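Local coordinates for protein GH3 beta-N-acetylglucosaminidase (Paenibacillaceae, PDB 6K5J) that probably removes terminal beta-N-acetylglucosamine residues from amino-sugar glycosides by hydrolysis, as a beta-N-acetylglucosaminidase of glycoside hydrolase family 3, at residues G45-R50 with S81-G86; P77-I82 with I130-A135; S369-T374 with A522-L527. All blocks are in the same frame, centred on the assembly; numbering follows the deposited sequence.

Contact 1: residues G45-R50 with S81-G86. With NAG (2-acetamido-2-deoxy-beta-D-glucopyranose), chain B.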
ATOM      1  N   GLY A  45      10.563  16.383  -6.378  1.00 19.71           N
ATOM      2  CA  GLY A  45      10.524  15.082  -5.735  1.00 19.77           C
ATOM      3  C   GLY A  45      10.788  13.943  -6.698  1.00 20.45           C
ATOM      4  O   GLY A  45      10.617  14.070  -7.915  1.00 19.20           O
ATOM      5  N   ILE A  46      11.193  12.815  -6.113  1.00 19.14           N
ATOM      6  CA  ILE A  46      11.423  11.549  -6.799  1.00 19.64           C
ATOM      7  C   ILE A  46      10.604  10.485  -6.086  1.00 20.36           C
ATOM      8  O   ILE A  46      10.556  10.468  -4.853  1.00 20.13           O
ATOM      9  CB  ILE A  46      12.918  11.159  -6.784  1.00 18.13           C
ATOM     10  CG1 ILE A  46      13.769  12.202  -7.506  1.00 18.14           C
ATOM     11  CG2 ILE A  46      13.133   9.741  -7.367  1.00 19.71           C
ATOM     12  CD1 ILE A  46      13.571  12.201  -9.029  1.00 23.43           C
ATOM     13  N   ILE A  47       9.953   9.603  -6.842  1.00 17.79           N
ATOM     14  CA  ILE A  47       9.304   8.423  -6.274  1.00 16.21           C
ATOM     15  C   ILE A  47      10.036   7.177  -6.769  1.00 18.16           C
ATOM     16  O   ILE A  47      10.325   7.050  -7.967  1.00 19.47           O
ATOM     17  CB  ILE A  47       7.801   8.360  -6.618  1.00 19.12           C
ATOM     18  CG1 ILE A  47       7.198   7.050  -6.076  1.00 19.30           C
ATOM     19  CG2 ILE A  47       7.564   8.521  -8.128  1.00 19.90           C
ATOM     20  CD1 ILE A  47       5.680   7.018  -6.029  1.00 21.49           C
ATOM     21  N   TYR A  48      10.333   6.263  -5.845  1.00 17.96           N
ATOM     22  CA  TYR A  48      10.978   4.990  -6.146  1.00 17.38           C
ATOM     23  C   TYR A  48       9.941   3.896  -6.407  1.00 18.32           C
ATOM     24  O   TYR A  48       8.892   3.843  -5.753  1.00 18.10           O
ATOM     25  CB  TYR A  48      11.856   4.531  -4.980  1.00 17.18           C
ATOM     26  CG  TYR A  48      13.156   5.279  -4.746  1.00 18.52           C
ATOM     27  CD1 TYR A  48      13.825   5.924  -5.785  1.00 19.03           C
ATOM     28  CD2 TYR A  48      13.735   5.297  -3.477  1.00 18.89           C
ATOM     29  CE1 TYR A  48      15.041   6.580  -5.560  1.00 21.06           C
ATOM     30  CE2 TYR A  48      14.940   5.948  -3.244  1.00 20.25           C
ATOM     31  CZ  TYR A  48      15.582   6.593  -4.288  1.00 20.22           C
ATOM     32  OH  TYR A  48      16.779   7.230  -4.057  1.00 21.01           O
ATOM     33  N   PHE A  49      10.276   2.989  -7.327  1.00 16.28           N
ATOM     34  CA  PHE A  49       9.576   1.718  -7.510  1.00 19.17           C
ATOM     35  C   PHE A  49      10.580   0.570  -7.411  1.00 20.36           C
ATOM     36  O   PHE A  49      11.767   0.789  -7.186  1.00 19.03           O
ATOM     37  CB  PHE A  49       8.796   1.722  -8.831  1.00 19.10           C
ATOM     38  CG  PHE A  49       7.619   2.658  -8.796  1.00 18.23           C
ATOM     39  CD1 PHE A  49       7.791   4.009  -9.075  1.00 19.52           C
ATOM     40  CD2 PHE A  49       6.371   2.210  -8.389  1.00 21.58           C
ATOM     41  CE1 PHE A  49       6.722   4.895  -8.998  1.00 20.30           C
ATOM     42  CE2 PHE A  49       5.291   3.087  -8.304  1.00 23.65           C
ATOM     43  CZ  PHE A  49       5.469   4.432  -8.613  1.00 21.20           C
ATOM     44  N   ARG A  50      10.073  -0.666  -7.540  1.00 18.52           N
ATOM     45  CA  ARG A  50      10.915  -1.861  -7.412  1.00 21.16           C
ATOM     46  C   ARG A  50      12.152  -1.788  -8.313  1.00 21.44           C
ATOM     47  O   ARG A  50      13.235  -2.253  -7.937  1.00 19.96           O
ATOM     48  CB  ARG A  50      10.074  -3.112  -7.730  1.00 20.43           C
ATOM     49  CG  ARG A  50      10.801  -4.451  -7.566  1.00 23.58           C
ATOM     50  CD  ARG A  50       9.796  -5.639  -7.502  1.00 25.79           C
ATOM     51  NE  ARG A  50       8.825  -5.450  -6.428  1.00 25.58           N
ATOM     52  CZ  ARG A  50       8.986  -5.877  -5.176  1.00 25.32           C
ATOM     53  NH1 ARG A  50      10.071  -6.550  -4.826  1.00 26.09           N
ATOM     54  NH2 ARG A  50       8.058  -5.635  -4.266  1.00 22.88           N
ATOM     55  N   SER A  81      10.174   9.610  -2.198  1.00 17.80           N
ATOM     56  CA  SER A  81       9.035   8.859  -1.688  1.00 18.17           C
ATOM     57  C   SER A  81       9.010   7.445  -2.267  1.00 17.00           C
ATOM     58  O   SER A  81       9.866   7.064  -3.071  1.00 18.10           O
ATOM     59  CB  SER A  81       7.723   9.580  -1.994  1.00 16.79           C
ATOM     60  OG  SER A  81       6.685   9.072  -1.144  1.00 20.36           O
ATOM     61  N   ILE A  82       7.991   6.694  -1.870  1.00 19.46           N
ATOM     62  CA  ILE A  82       7.900   5.259  -2.130  1.00 19.07           C
ATOM     63  C   ILE A  82       6.524   4.802  -1.666  1.00 18.84           C
ATOM     64  O   ILE A  82       5.894   5.467  -0.840  1.00 18.21           O
ATOM     65  CB  ILE A  82       9.047   4.517  -1.369  1.00 16.86           C
ATOM     66  CG1 ILE A  82       9.154   3.047  -1.792  1.00 17.81           C
ATOM     67  CG2 ILE A  82       8.853   4.618   0.163  1.00 14.63           C
ATOM     68  CD1 ILE A  82      10.381   2.349  -1.223  1.00 17.89           C
ATOM     69  N   ASP A  83       6.033   3.684  -2.215  1.00 19.30           N
ATOM     70  CA  ASP A  83       4.807   3.047  -1.704  1.00 17.53           C
ATOM     71  C   ASP A  83       5.174   1.870  -0.801  1.00 21.74           C
ATOM     72  O   ASP A  83       5.020   0.706  -1.161  1.00 19.50           O
ATOM     73  CB  ASP A  83       3.920   2.557  -2.846  1.00 18.59           C
ATOM     74  CG  ASP A  83       3.456   3.660  -3.739  1.00 21.72           C
ATOM     75  OD1 ASP A  83       2.910   4.656  -3.210  1.00 20.99           O
ATOM     76  OD2 ASP A  83       3.632   3.518  -4.970  1.00 23.73           O
ATOM     77  N   GLN A  84       5.681   2.188   0.384  1.00 18.40           N
ATOM     78  CA  GLN A  84       6.056   1.154   1.353  1.00 18.80           C
ATOM     79  C   GLN A  84       4.992   1.083   2.453  1.00 18.27           C
ATOM     80  O   GLN A  84       5.187   1.503   3.596  1.00 19.46           O
ATOM     81  CB  GLN A  84       7.461   1.431   1.901  1.00 20.08           C
ATOM     82  CG  GLN A  84       8.108   0.250   2.612  1.00 21.41           C
ATOM     83  CD  GLN A  84       8.742  -0.765   1.664  1.00 19.65           C
ATOM     84  OE1 GLN A  84       8.382  -0.866   0.488  1.00 23.35           O
ATOM     85  NE2 GLN A  84       9.685  -1.532   2.184  1.00 21.71           N
ATOM     86  N   GLU A  85       3.829   0.525   2.070  1.00 17.31           N
ATOM     87  CA  GLU A  85       2.678   0.472   2.970  1.00 18.59           C
ATOM     88  C   GLU A  85       2.845  -0.596   4.041  1.00 17.93           C
ATOM     89  O   GLU A  85       2.382  -0.412   5.171  1.00 21.92           O
ATOM     90  CB  GLU A  85       1.383   0.216   2.173  1.00 17.54           C
ATOM     91  CG  GLU A  85       1.092   1.294   1.125  1.00 19.27           C
ATOM     92  CD  GLU A  85      -0.117   0.997   0.242  1.00 18.83           C
ATOM     93  OE1 GLU A  85      -0.980   0.184   0.650  1.00 17.26           O
ATOM     94  OE2 GLU A  85      -0.201   1.592  -0.861  1.00 19.08           O
ATOM     95  N   GLY A  86       3.525  -1.686   3.720  1.00 18.15           N
ATOM     96  CA  GLY A  86       3.610  -2.848   4.583  1.00 18.17           C
ATOM     97  C   GLY A  86       2.781  -4.003   4.043  1.00 18.20           C
ATOM     98  O   GLY A  86       1.948  -3.852   3.147  1.00 18.79           O
TER
HETATM   99  C1  NAG B 601      -1.511   4.718  -7.420  1.00 22.67           C
HETATM  100  C2  NAG B 601      -2.036   4.187  -6.062  1.00 21.34           C
HETATM  101  C3  NAG B 601      -1.387   4.930  -4.881  1.00 20.23           C
HETATM  102  C4  NAG B 601       0.126   5.009  -5.036  1.00 19.76           C
HETATM  103  C5  NAG B 601       0.456   5.626  -6.385  1.00 22.04           C
HETATM  104  C6  NAG B 601       1.939   5.755  -6.654  1.00 21.53           C
HETATM  105  C7  NAG B 601      -4.320   3.349  -5.633  1.00 21.16           C
HETATM  106  C8  NAG B 601      -5.781   3.705  -5.620  1.00 18.32           C
HETATM  107  N2  NAG B 601      -3.486   4.325  -6.006  1.00 18.72           N
HETATM  108  O1  NAG B 601      -1.900   3.826  -8.410  1.00 27.90           O
HETATM  109  O3  NAG B 601      -1.705   4.272  -3.658  1.00 18.61           O
HETATM  110  O4  NAG B 601       0.687   5.801  -3.996  1.00 18.22           O
HETATM  111  O5  NAG B 601      -0.079   4.778  -7.405  1.00 20.51           O
HETATM  112  O6  NAG B 601       2.542   4.484  -6.859  1.00 21.88           O
HETATM  113  O7  NAG B 601      -3.915   2.238  -5.298  1.00 20.36           O
HETATM  114  O   HOH W   1       6.466   3.014  -5.019  1.00 19.22           O

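Contact 2: residues P77-I82 with I130-A135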
ATOM      1  N   PRO A  77      16.671  20.774  -2.129  1.00 22.64           N
ATOM      2  CA  PRO A  77      16.752  19.342  -1.800  1.00 22.64           C
ATOM      3  C   PRO A  77      15.445  18.626  -2.112  1.00 20.33           C
ATOM      4  O   PRO A  77      14.368  19.224  -2.104  1.00 19.22           O
ATOM      5  CB  PRO A  77      17.040  19.332  -0.293  1.00 26.43           C
ATOM      6  CG  PRO A  77      17.693  20.651  -0.027  1.00 29.85           C
ATOM      7  CD  PRO A  77      17.061  21.627  -0.991  1.00 26.58           C
ATOM      8  N   LEU A  78      15.553  17.327  -2.390  1.00 20.26           N
ATOM      9  CA  LEU A  78      14.436  16.555  -2.927  1.00 18.60           C
ATOM     10  C   LEU A  78      13.637  15.842  -1.844  1.00 19.39           C
ATOM     11  O   LEU A  78      14.198  15.302  -0.885  1.00 20.65           O
ATOM     12  CB  LEU A  78      14.948  15.501  -3.908  1.00 22.41           C
ATOM     13  CG  LEU A  78      15.659  15.986  -5.167  1.00 21.03           C
ATOM     14  CD1 LEU A  78      16.427  14.827  -5.774  1.00 19.84           C
ATOM     15  CD2 LEU A  78      14.631  16.527  -6.148  1.00 20.69           C
ATOM     16  N   LEU A  79      12.319  15.804  -2.029  1.00 19.44           N
ATOM     17  CA  LEU A  79      11.531  14.737  -1.430  1.00 19.86           C
ATOM     18  C   LEU A  79      11.773  13.440  -2.201  1.00 21.30           C
ATOM     19  O   LEU A  79      11.817  13.430  -3.433  1.00 18.12           O
ATOM     20  CB  LEU A  79      10.038  15.095  -1.437  1.00 19.74           C
ATOM     21  CG  LEU A  79       9.626  16.212  -0.469  1.00 21.37           C
ATOM     22  CD1 LEU A  79       8.235  16.753  -0.826  1.00 20.23           C
ATOM     23  CD2 LEU A  79       9.671  15.703   0.975  1.00 20.10           C
ATOM     24  N   ILE A  80      11.935  12.340  -1.471  1.00 19.17           N
ATOM     25  CA  ILE A  80      12.143  11.026  -2.064  1.00 20.05           C
ATOM     26  C   ILE A  80      11.131  10.092  -1.410  1.00 19.55           C
ATOM     27  O   ILE A  80      11.203   9.837  -0.200  1.00 15.94           O
ATOM     28  CB  ILE A  80      13.584  10.531  -1.879  1.00 19.44           C
ATOM     29  CG1 ILE A  80      14.553  11.466  -2.626  1.00 21.52           C
ATOM     30  CG2 ILE A  80      13.748   9.101  -2.392  1.00 16.44           C
ATOM     31  CD1 ILE A  80      16.023  11.062  -2.553  1.00 20.51           C
ATOM     32  N   SER A  81      10.174   9.610  -2.198  1.00 17.80           N
ATOM     33  CA  SER A  81       9.035   8.859  -1.688  1.00 18.17           C
ATOM     34  C   SER A  81       9.010   7.445  -2.267  1.00 17.00           C
ATOM     35  O   SER A  81       9.866   7.064  -3.071  1.00 18.10           O
ATOM     36  CB  SER A  81       7.723   9.580  -1.994  1.00 16.79           C
ATOM     37  OG  SER A  81       6.685   9.072  -1.144  1.00 20.36           O
ATOM     38  N   ILE A  82       7.991   6.694  -1.870  1.00 19.46           N
ATOM     39  CA  ILE A  82       7.900   5.259  -2.130  1.00 19.07           C
ATOM     40  C   ILE A  82       6.524   4.802  -1.666  1.00 18.84           C
ATOM     41  O   ILE A  82       5.894   5.467  -0.840  1.00 18.21           O
ATOM     42  CB  ILE A  82       9.047   4.517  -1.369  1.00 16.86           C
ATOM     43  CG1 ILE A  82       9.154   3.047  -1.792  1.00 17.81           C
ATOM     44  CG2 ILE A  82       8.853   4.618   0.163  1.00 14.63           C
ATOM     45  CD1 ILE A  82      10.381   2.349  -1.223  1.00 17.89           C
ATOM     46  N   ILE A 130      15.329   7.783   2.080  1.00 18.14           N
ATOM     47  CA  ILE A 130      13.930   8.014   1.726  1.00 17.61           C
ATOM     48  C   ILE A 130      13.275   8.796   2.860  1.00 19.21           C
ATOM     49  O   ILE A 130      13.330   8.383   4.024  1.00 20.96           O
ATOM     50  CB  ILE A 130      13.210   6.676   1.476  1.00 18.61           C
ATOM     51  CG1 ILE A 130      13.841   5.967   0.275  1.00 17.58           C
ATOM     52  CG2 ILE A 130      11.712   6.881   1.290  1.00 16.20           C
ATOM     53  CD1 ILE A 130      13.611   4.456   0.257  1.00 21.02           C
ATOM     54  N   ASN A 131      12.650   9.923   2.529  1.00 17.12           N
ATOM     55  CA  ASN A 131      12.150  10.843   3.545  1.00 17.98           C
ATOM     56  C   ASN A 131      10.648  11.067   3.441  1.00 18.90           C
ATOM     57  O   ASN A 131      10.109  11.931   4.139  1.00 16.98           O
ATOM     58  CB  ASN A 131      12.902  12.181   3.473  1.00 20.36           C
ATOM     59  CG  ASN A 131      12.883  12.790   2.082  1.00 23.68           C
ATOM     60  OD1 ASN A 131      11.857  12.788   1.412  1.00 21.01           O
ATOM     61  ND2 ASN A 131      14.023  13.324   1.645  1.00 24.74           N
ATOM     62  N   MET A 132       9.961  10.301   2.601  1.00 18.06           N
ATOM     63  CA  MET A 132       8.522  10.408   2.425  1.00 17.40           C
ATOM     64  C   MET A 132       7.991   9.018   2.099  1.00 16.59           C
ATOM     65  O   MET A 132       8.678   8.211   1.467  1.00 18.80           O
ATOM     66  CB  MET A 132       8.166  11.408   1.311  1.00 17.59           C
ATOM     67  CG  MET A 132       6.675  11.747   1.195  1.00 19.25           C
ATOM     68  SD  MET A 132       6.425  13.066  -0.031  1.00 21.09           S
ATOM     69  CE  MET A 132       4.789  13.651   0.426  1.00 23.31           C
ATOM     70  N   ASN A 133       6.775   8.735   2.559  1.00 18.06           N
ATOM     71  CA  ASN A 133       6.139   7.449   2.284  1.00 18.36           C
ATOM     72  C   ASN A 133       4.707   7.730   1.876  1.00 19.93           C
ATOM     73  O   ASN A 133       4.028   8.541   2.513  1.00 17.71           O
ATOM     74  CB  ASN A 133       6.184   6.517   3.518  1.00 17.06           C
ATOM     75  CG  ASN A 133       5.855   5.054   3.190  1.00 18.57           C
ATOM     76  OD1 ASN A 133       5.773   4.664   2.028  1.00 17.37           O
ATOM     77  ND2 ASN A 133       5.696   4.236   4.235  1.00 18.65           N
ATOM     78  N   PHE A 134       4.248   7.080   0.814  1.00 18.77           N
ATOM     79  CA  PHE A 134       2.842   7.204   0.445  1.00 18.65           C
ATOM     80  C   PHE A 134       2.042   6.177   1.244  1.00 20.51           C
ATOM     81  O   PHE A 134       1.568   5.156   0.742  1.00 19.03           O
ATOM     82  CB  PHE A 134       2.669   7.075  -1.060  1.00 17.34           C
ATOM     83  CG  PHE A 134       3.183   8.268  -1.815  1.00 18.20           C
ATOM     84  CD1 PHE A 134       3.158   9.527  -1.222  1.00 20.86           C
ATOM     85  CD2 PHE A 134       3.687   8.146  -3.089  1.00 22.82           C
ATOM     86  CE1 PHE A 134       3.616  10.648  -1.899  1.00 22.53           C
ATOM     87  CE2 PHE A 134       4.157   9.268  -3.776  1.00 22.63           C
ATOM     88  CZ  PHE A 134       4.117  10.518  -3.169  1.00 19.37           C
ATOM     89  N   ALA A 135       1.907   6.491   2.526  1.00 17.43           N
ATOM     90  CA  ALA A 135       1.282   5.637   3.523  1.00 18.76           C
ATOM     91  C   ALA A 135       1.057   6.478   4.774  1.00 15.38           C
ATOM     92  O   ALA A 135       1.771   7.463   4.985  1.00 17.72           O
ATOM     93  CB  ALA A 135       2.158   4.412   3.838  1.00 15.21           C
TER

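Contact 3: residues S369-T374 with A522-L527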
ATOM      1  N   SER A 369       2.029 -10.581  14.232  1.00 19.08           N
ATOM      2  CA  SER A 369       1.250 -11.502  13.412  1.00 18.62           C
ATOM      3  C   SER A 369       0.595 -12.593  14.247  1.00 17.66           C
ATOM      4  O   SER A 369      -0.477 -13.083  13.880  1.00 17.95           O
ATOM      5  CB  SER A 369       2.138 -12.132  12.333  1.00 20.40           C
ATOM      6  OG  SER A 369       2.778 -11.140  11.554  1.00 20.53           O
ATOM      7  N   GLU A 370       1.223 -12.999  15.360  1.00 18.87           N
ATOM      8  CA  GLU A 370       0.580 -13.966  16.254  1.00 21.12           C
ATOM      9  C   GLU A 370      -0.768 -13.459  16.755  1.00 18.82           C
ATOM     10  O   GLU A 370      -1.674 -14.259  17.013  1.00 20.09           O
ATOM     11  CB  GLU A 370       1.489 -14.294  17.446  1.00 19.66           C
ATOM     12  CG  GLU A 370       2.781 -15.037  17.067  1.00 19.99           C
ATOM     13  CD  GLU A 370       3.642 -15.404  18.276  1.00 25.99           C
ATOM     14  OE1 GLU A 370       3.159 -15.292  19.421  1.00 23.94           O
ATOM     15  OE2 GLU A 370       4.806 -15.802  18.074  1.00 26.94           O
ATOM     16  N   LYS A 371      -0.917 -12.140  16.916  1.00 18.42           N
ATOM     17  CA  LYS A 371      -2.177 -11.566  17.377  1.00 19.65           C
ATOM     18  C   LYS A 371      -3.191 -11.369  16.257  1.00 19.21           C
ATOM     19  O   LYS A 371      -4.354 -11.066  16.545  1.00 20.22           O
ATOM     20  CB  LYS A 371      -1.925 -10.209  18.065  1.00 24.06           C
ATOM     21  CG  LYS A 371      -1.260 -10.300  19.435  1.00 24.17           C
ATOM     22  CD  LYS A 371      -1.021  -8.904  20.049  1.00 35.42           C
ATOM     23  CE  LYS A 371      -2.251  -8.373  20.795  1.00 44.67           C
ATOM     24  NZ  LYS A 371      -2.126  -6.921  21.187  1.00 41.59           N
ATOM     25  N   SER A 372      -2.787 -11.543  15.003  1.00 17.78           N
ATOM     26  CA  SER A 372      -3.583 -11.177  13.839  1.00 19.30           C
ATOM     27  C   SER A 372      -4.398 -12.336  13.265  1.00 19.46           C
ATOM     28  O   SER A 372      -5.550 -12.129  12.866  1.00 17.22           O
ATOM     29  CB  SER A 372      -2.646 -10.594  12.760  1.00 16.14           C
ATOM     30  OG  SER A 372      -3.342 -10.199  11.595  1.00 23.30           O
ATOM     31  N   ILE A 373      -3.840 -13.555  13.233  1.00 18.69           N
ATOM     32  CA  ILE A 373      -4.522 -14.690  12.607  1.00 18.56           C
ATOM     33  C   ILE A 373      -5.923 -14.843  13.175  1.00 18.44           C
ATOM     34  O   ILE A 373      -6.123 -14.843  14.396  1.00 19.88           O
ATOM     35  CB  ILE A 373      -3.717 -15.989  12.800  1.00 18.06           C
ATOM     36  CG1 ILE A 373      -2.252 -15.795  12.361  1.00 17.22           C
ATOM     37  CG2 ILE A 373      -4.417 -17.133  12.053  1.00 17.57           C
ATOM     38  CD1 ILE A 373      -2.074 -15.455  10.874  1.00 18.79           C
ATOM     39  N   THR A 374      -6.897 -15.004  12.281  1.00 15.93           N
ATOM     40  CA  THR A 374      -8.311 -14.983  12.622  1.00 19.91           C
ATOM     41  C   THR A 374      -8.977 -16.265  12.146  1.00 19.50           C
ATOM     42  O   THR A 374      -8.674 -16.763  11.063  1.00 20.63           O
ATOM     43  CB  THR A 374      -8.972 -13.760  11.976  1.00 19.49           C
ATOM     44  OG1 THR A 374      -8.275 -12.582  12.410  1.00 19.40           O
ATOM     45  CG2 THR A 374     -10.444 -13.662  12.352  1.00 18.81           C
ATOM     46  N   ALA A 522      -3.007 -19.905  20.335  1.00 17.62           N
ATOM     47  CA  ALA A 522      -4.433 -19.770  20.110  1.00 20.86           C
ATOM     48  C   ALA A 522      -4.698 -18.625  19.140  1.00 23.90           C
ATOM     49  O   ALA A 522      -3.886 -17.711  18.983  1.00 22.96           O
ATOM     50  CB  ALA A 522      -5.167 -19.507  21.430  1.00 22.23           C
ATOM     51  N   VAL A 523      -5.863 -18.673  18.497  1.00 22.51           N
ATOM     52  CA  VAL A 523      -6.250 -17.571  17.626  0.50 24.25           C
ATOM     53  C   VAL A 523      -6.698 -16.400  18.485  1.00 23.87           C
ATOM     54  O   VAL A 523      -7.472 -16.552  19.438  1.00 22.00           O
ATOM     55  CB  VAL A 523      -7.350 -17.988  16.636  0.50 24.22           C
ATOM     56  CG1 VAL A 523      -6.734 -18.358  15.284  0.50 23.66           C
ATOM     57  CG2 VAL A 523      -8.173 -19.123  17.184  0.50 24.98           C
ATOM     58  N   GLN A 524      -6.183 -15.217  18.161  1.00 22.82           N
ATOM     59  CA  GLN A 524      -6.567 -14.001  18.867  1.00 22.27           C
ATOM     60  C   GLN A 524      -7.151 -12.934  17.954  1.00 22.39           C
ATOM     61  O   GLN A 524      -7.719 -11.961  18.461  1.00 19.42           O
ATOM     62  CB  GLN A 524      -5.364 -13.394  19.610  1.00 24.60           C
ATOM     63  CG  GLN A 524      -4.750 -14.273  20.714  1.00 23.34           C
ATOM     64  CD  GLN A 524      -3.564 -13.587  21.382  1.00 25.52           C
ATOM     65  OE1 GLN A 524      -2.417 -13.978  21.185  1.00 25.98           O
ATOM     66  NE2 GLN A 524      -3.838 -12.550  22.159  1.00 21.00           N
ATOM     67  N   GLY A 525      -7.035 -13.085  16.641  1.00 20.15           N
ATOM     68  CA  GLY A 525      -7.439 -12.023  15.744  1.00 19.60           C
ATOM     69  C   GLY A 525      -8.944 -11.896  15.666  1.00 20.78           C
ATOM     70  O   GLY A 525      -9.691 -12.835  15.934  1.00 20.14           O
ATOM     71  N   THR A 526      -9.392 -10.706  15.284  1.00 19.78           N
ATOM     72  CA  THR A 526     -10.807 -10.430  15.068  1.00 22.42           C
ATOM     73  C   THR A 526     -10.974  -9.867  13.667  1.00 22.32           C
ATOM     74  O   THR A 526     -10.283  -8.913  13.305  1.00 21.41           O
ATOM     75  CB  THR A 526     -11.323  -9.430  16.111  1.00 27.69           C
ATOM     76  OG1 THR A 526     -11.367 -10.067  17.396  1.00 30.33           O
ATOM     77  CG2 THR A 526     -12.717  -8.935  15.746  1.00 27.33           C
ATOM     78  N   LEU A 527     -11.882 -10.442  12.883  1.00 20.23           N
ATOM     79  CA  LEU A 527     -12.113  -9.958  11.527  1.00 17.80           C
ATOM     80  C   LEU A 527     -12.398  -8.453  11.537  1.00 19.84           C
ATOM     81  O   LEU A 527     -13.380  -8.021  12.163  1.00 18.29           O
ATOM     82  CB  LEU A 527     -13.288 -10.707  10.908  1.00 19.49           C
ATOM     83  CG  LEU A 527     -13.689 -10.301   9.493  1.00 21.48           C
ATOM     84  CD1 LEU A 527     -12.648 -10.761   8.488  1.00 22.66           C
ATOM     85  CD2 LEU A 527     -15.076 -10.872   9.160  1.00 23.19           C
TER
HETATM   86  O   HOH W   2      -1.883 -16.043  19.237  1.00 20.51           O
HETATM   87  O   HOH W   3      -4.184 -15.055  16.327  1.00 21.46           O

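Contact 1: residues G45-R50 with S81-G86
Ile47 pairs with Ser81 in a parallel bridge, Ser81 N giving its hydrogen to Ile46 O (2.8 Å) and Ser81 O accepting from Tyr48 N (2.9 Å, 171° at the hydrogen). Beyond this rung the chains part, and water takes over: one molecule accepts from Asp83 N and donates to both Tyr48 O and Asp83 OD2. Asp83 CG lies beside its own backbone N, anti to the carbonyl carbon (chi1 -61°), which keeps the carboxylate near enough to its N-H for one water to bond both. The water also sits over one face of the Phe49 ring, 3.4 Å above the plane and toward the rim.

Strands 45-47 and 79-81 are neighbours in the TIM barrel of the family 3 N-terminal domain, and Asp83 follows the second of them to meet the bound sugar. Its OD1 accepts from O4 of the NAG at 2.6 Å, while OD2 lies beside O6, modelled too close for the length to be trusted. Arg91 forms a salt bridge with OD2. The edge of Phe49 faces O6 of the sugar, CE2 being 3.4 Å from it, and Ile47 CD1 reaches the sugar's C6 at 4.0 Å. Tyr48 turns its ring away to helix 56-72, where OH bonds Ser63; near the bridge its CB rests 4.4 Å from Ile82 CG1.

Contact 2: residues P77-I82 with I130-A135
The Asn131 carboxamide reads the backbone of Leu78 and Ile80 with both of its polar atoms: OD1 accepts from Ile80 N at 2.9 Å and almost straight (173° at the hydrogen), and ND2 donates to Leu78 O at 3.2 Å. Leu78 O lies close to the amide plane, whereas Ile80 N approaches OD1 from a tilt. Asn131 CG stands between its backbone N and carbonyl carbon (chi1 53°), the crowded position, which starts the side chain back along the neighbouring strand. An alanine here would probably leave Ile80 N without its acceptor and take from Leu78 O one of its donors, although Gln67 NE2 also bonds it. Two backbone N-H groups converge on Ile80 O, from Asn131 at 3.1 Å and, weakly, from Met132. Further on, Phe134 N meets Ile82 O nearly head-on at 2.8 Å.

Strand 79-81 and the short strand 132-133 are successive strands of the TIM barrel, joined by a beta-alpha-beta crossover that includes helix 111-127, so these bonds close the wall between them. On the side of Met22, a residue of strand 21-23, Ser81 sits on the Phe134 ring: OG is 3.3 Å above the plane over its centre, and CB makes a CH-pi contact with the same face. Met132 CG comes within 3.6 Å of Ser81 OG, and Met132 SD touches Leu79 CD1. Toward helix 111-127 the packing is aliphatic. Ile130 CG2 touches Ile82 CG2 at 3.8 Å, Ile130 CG1 meets Ile80 CG2 at 4.1 Å, the side chains crossing at about a right angle in both pairs, and Leu125 of the helix lies against Ile82 and Ile130.

Contact 3: residues S369-T374 with A522-L527
Gly525 meets Ile373 and Ser372 in a largely backbone contact, where a loop that follows helix 507-517 is laid across the C-terminal end of helix 359-372, just before the chain enters strand 374-377. The single direct hydrogen bond between the two segments runs from Gly525 N to Ile373 O (3.0 Å, 141° at the hydrogen), with the donor well above the carbonyl plane. Beside it, Gly525 CA points a C-H at Ser372 O from 3.4 Å. A side chain on this residue would run into Ser372 O, Ile373 O and Thr374 OG1 at once, so glycine is what allows so close an approach.

Water bridges the two segments as well. One molecule donates to Glu370 O and to Ile373 O and accepts from Gln524 N at 2.7 Å. Thr374 packs its side chain against the loop. Its OG1, beside the backbone N and anti to the carbonyl carbon (chi1 -56°), donates back to Ser372 O at 2.8 Å, is also bonded to Tyr503, and rests 3.4 Å from Gly525 C. Its methyl, CG2, lies 3.6 Å from Leu527 N. Ile373 CG2 and Val523 CG1 meet at 4.2 Å, the side chains crossing at about a right angle. Charged ends turn elsewhere: Glu370 forms a salt bridge with Arg511, Lys371 with Asp110.

At this helix-to-strand junction Glu370 O takes water, Ser372 O the Thr374 hydroxyl, and Ile373 O, just past the helix, the N-H of Gly525 and a water; it feeds the outermost strand of a mixed six-stranded sheet, consistent with the alpha/beta second domain of many family 3 glycosidases.

Contacts 1 and 2 are both buried in the barrel, with centres 7 Å apart; they share Ser81 and Ile82 and use strand 79-81 from its two flanks, strand 45-47 on one and 132-133 on the other. In contact 1 the regular pairing soon gives way to a water and a sugar-binding carboxylate, whereas contact 2 combines backbone bonds with an asparagine side chain, a serine over a phenylalanine ring and aliphatic packing. Contact 3 lies on the other side of the chain's centre from contact 2, about 29 Å from contact 1 between centres, and is only partly buried. There the contact is made largely by a glycine, backbone carbonyls and bridging water, with little apolar packing.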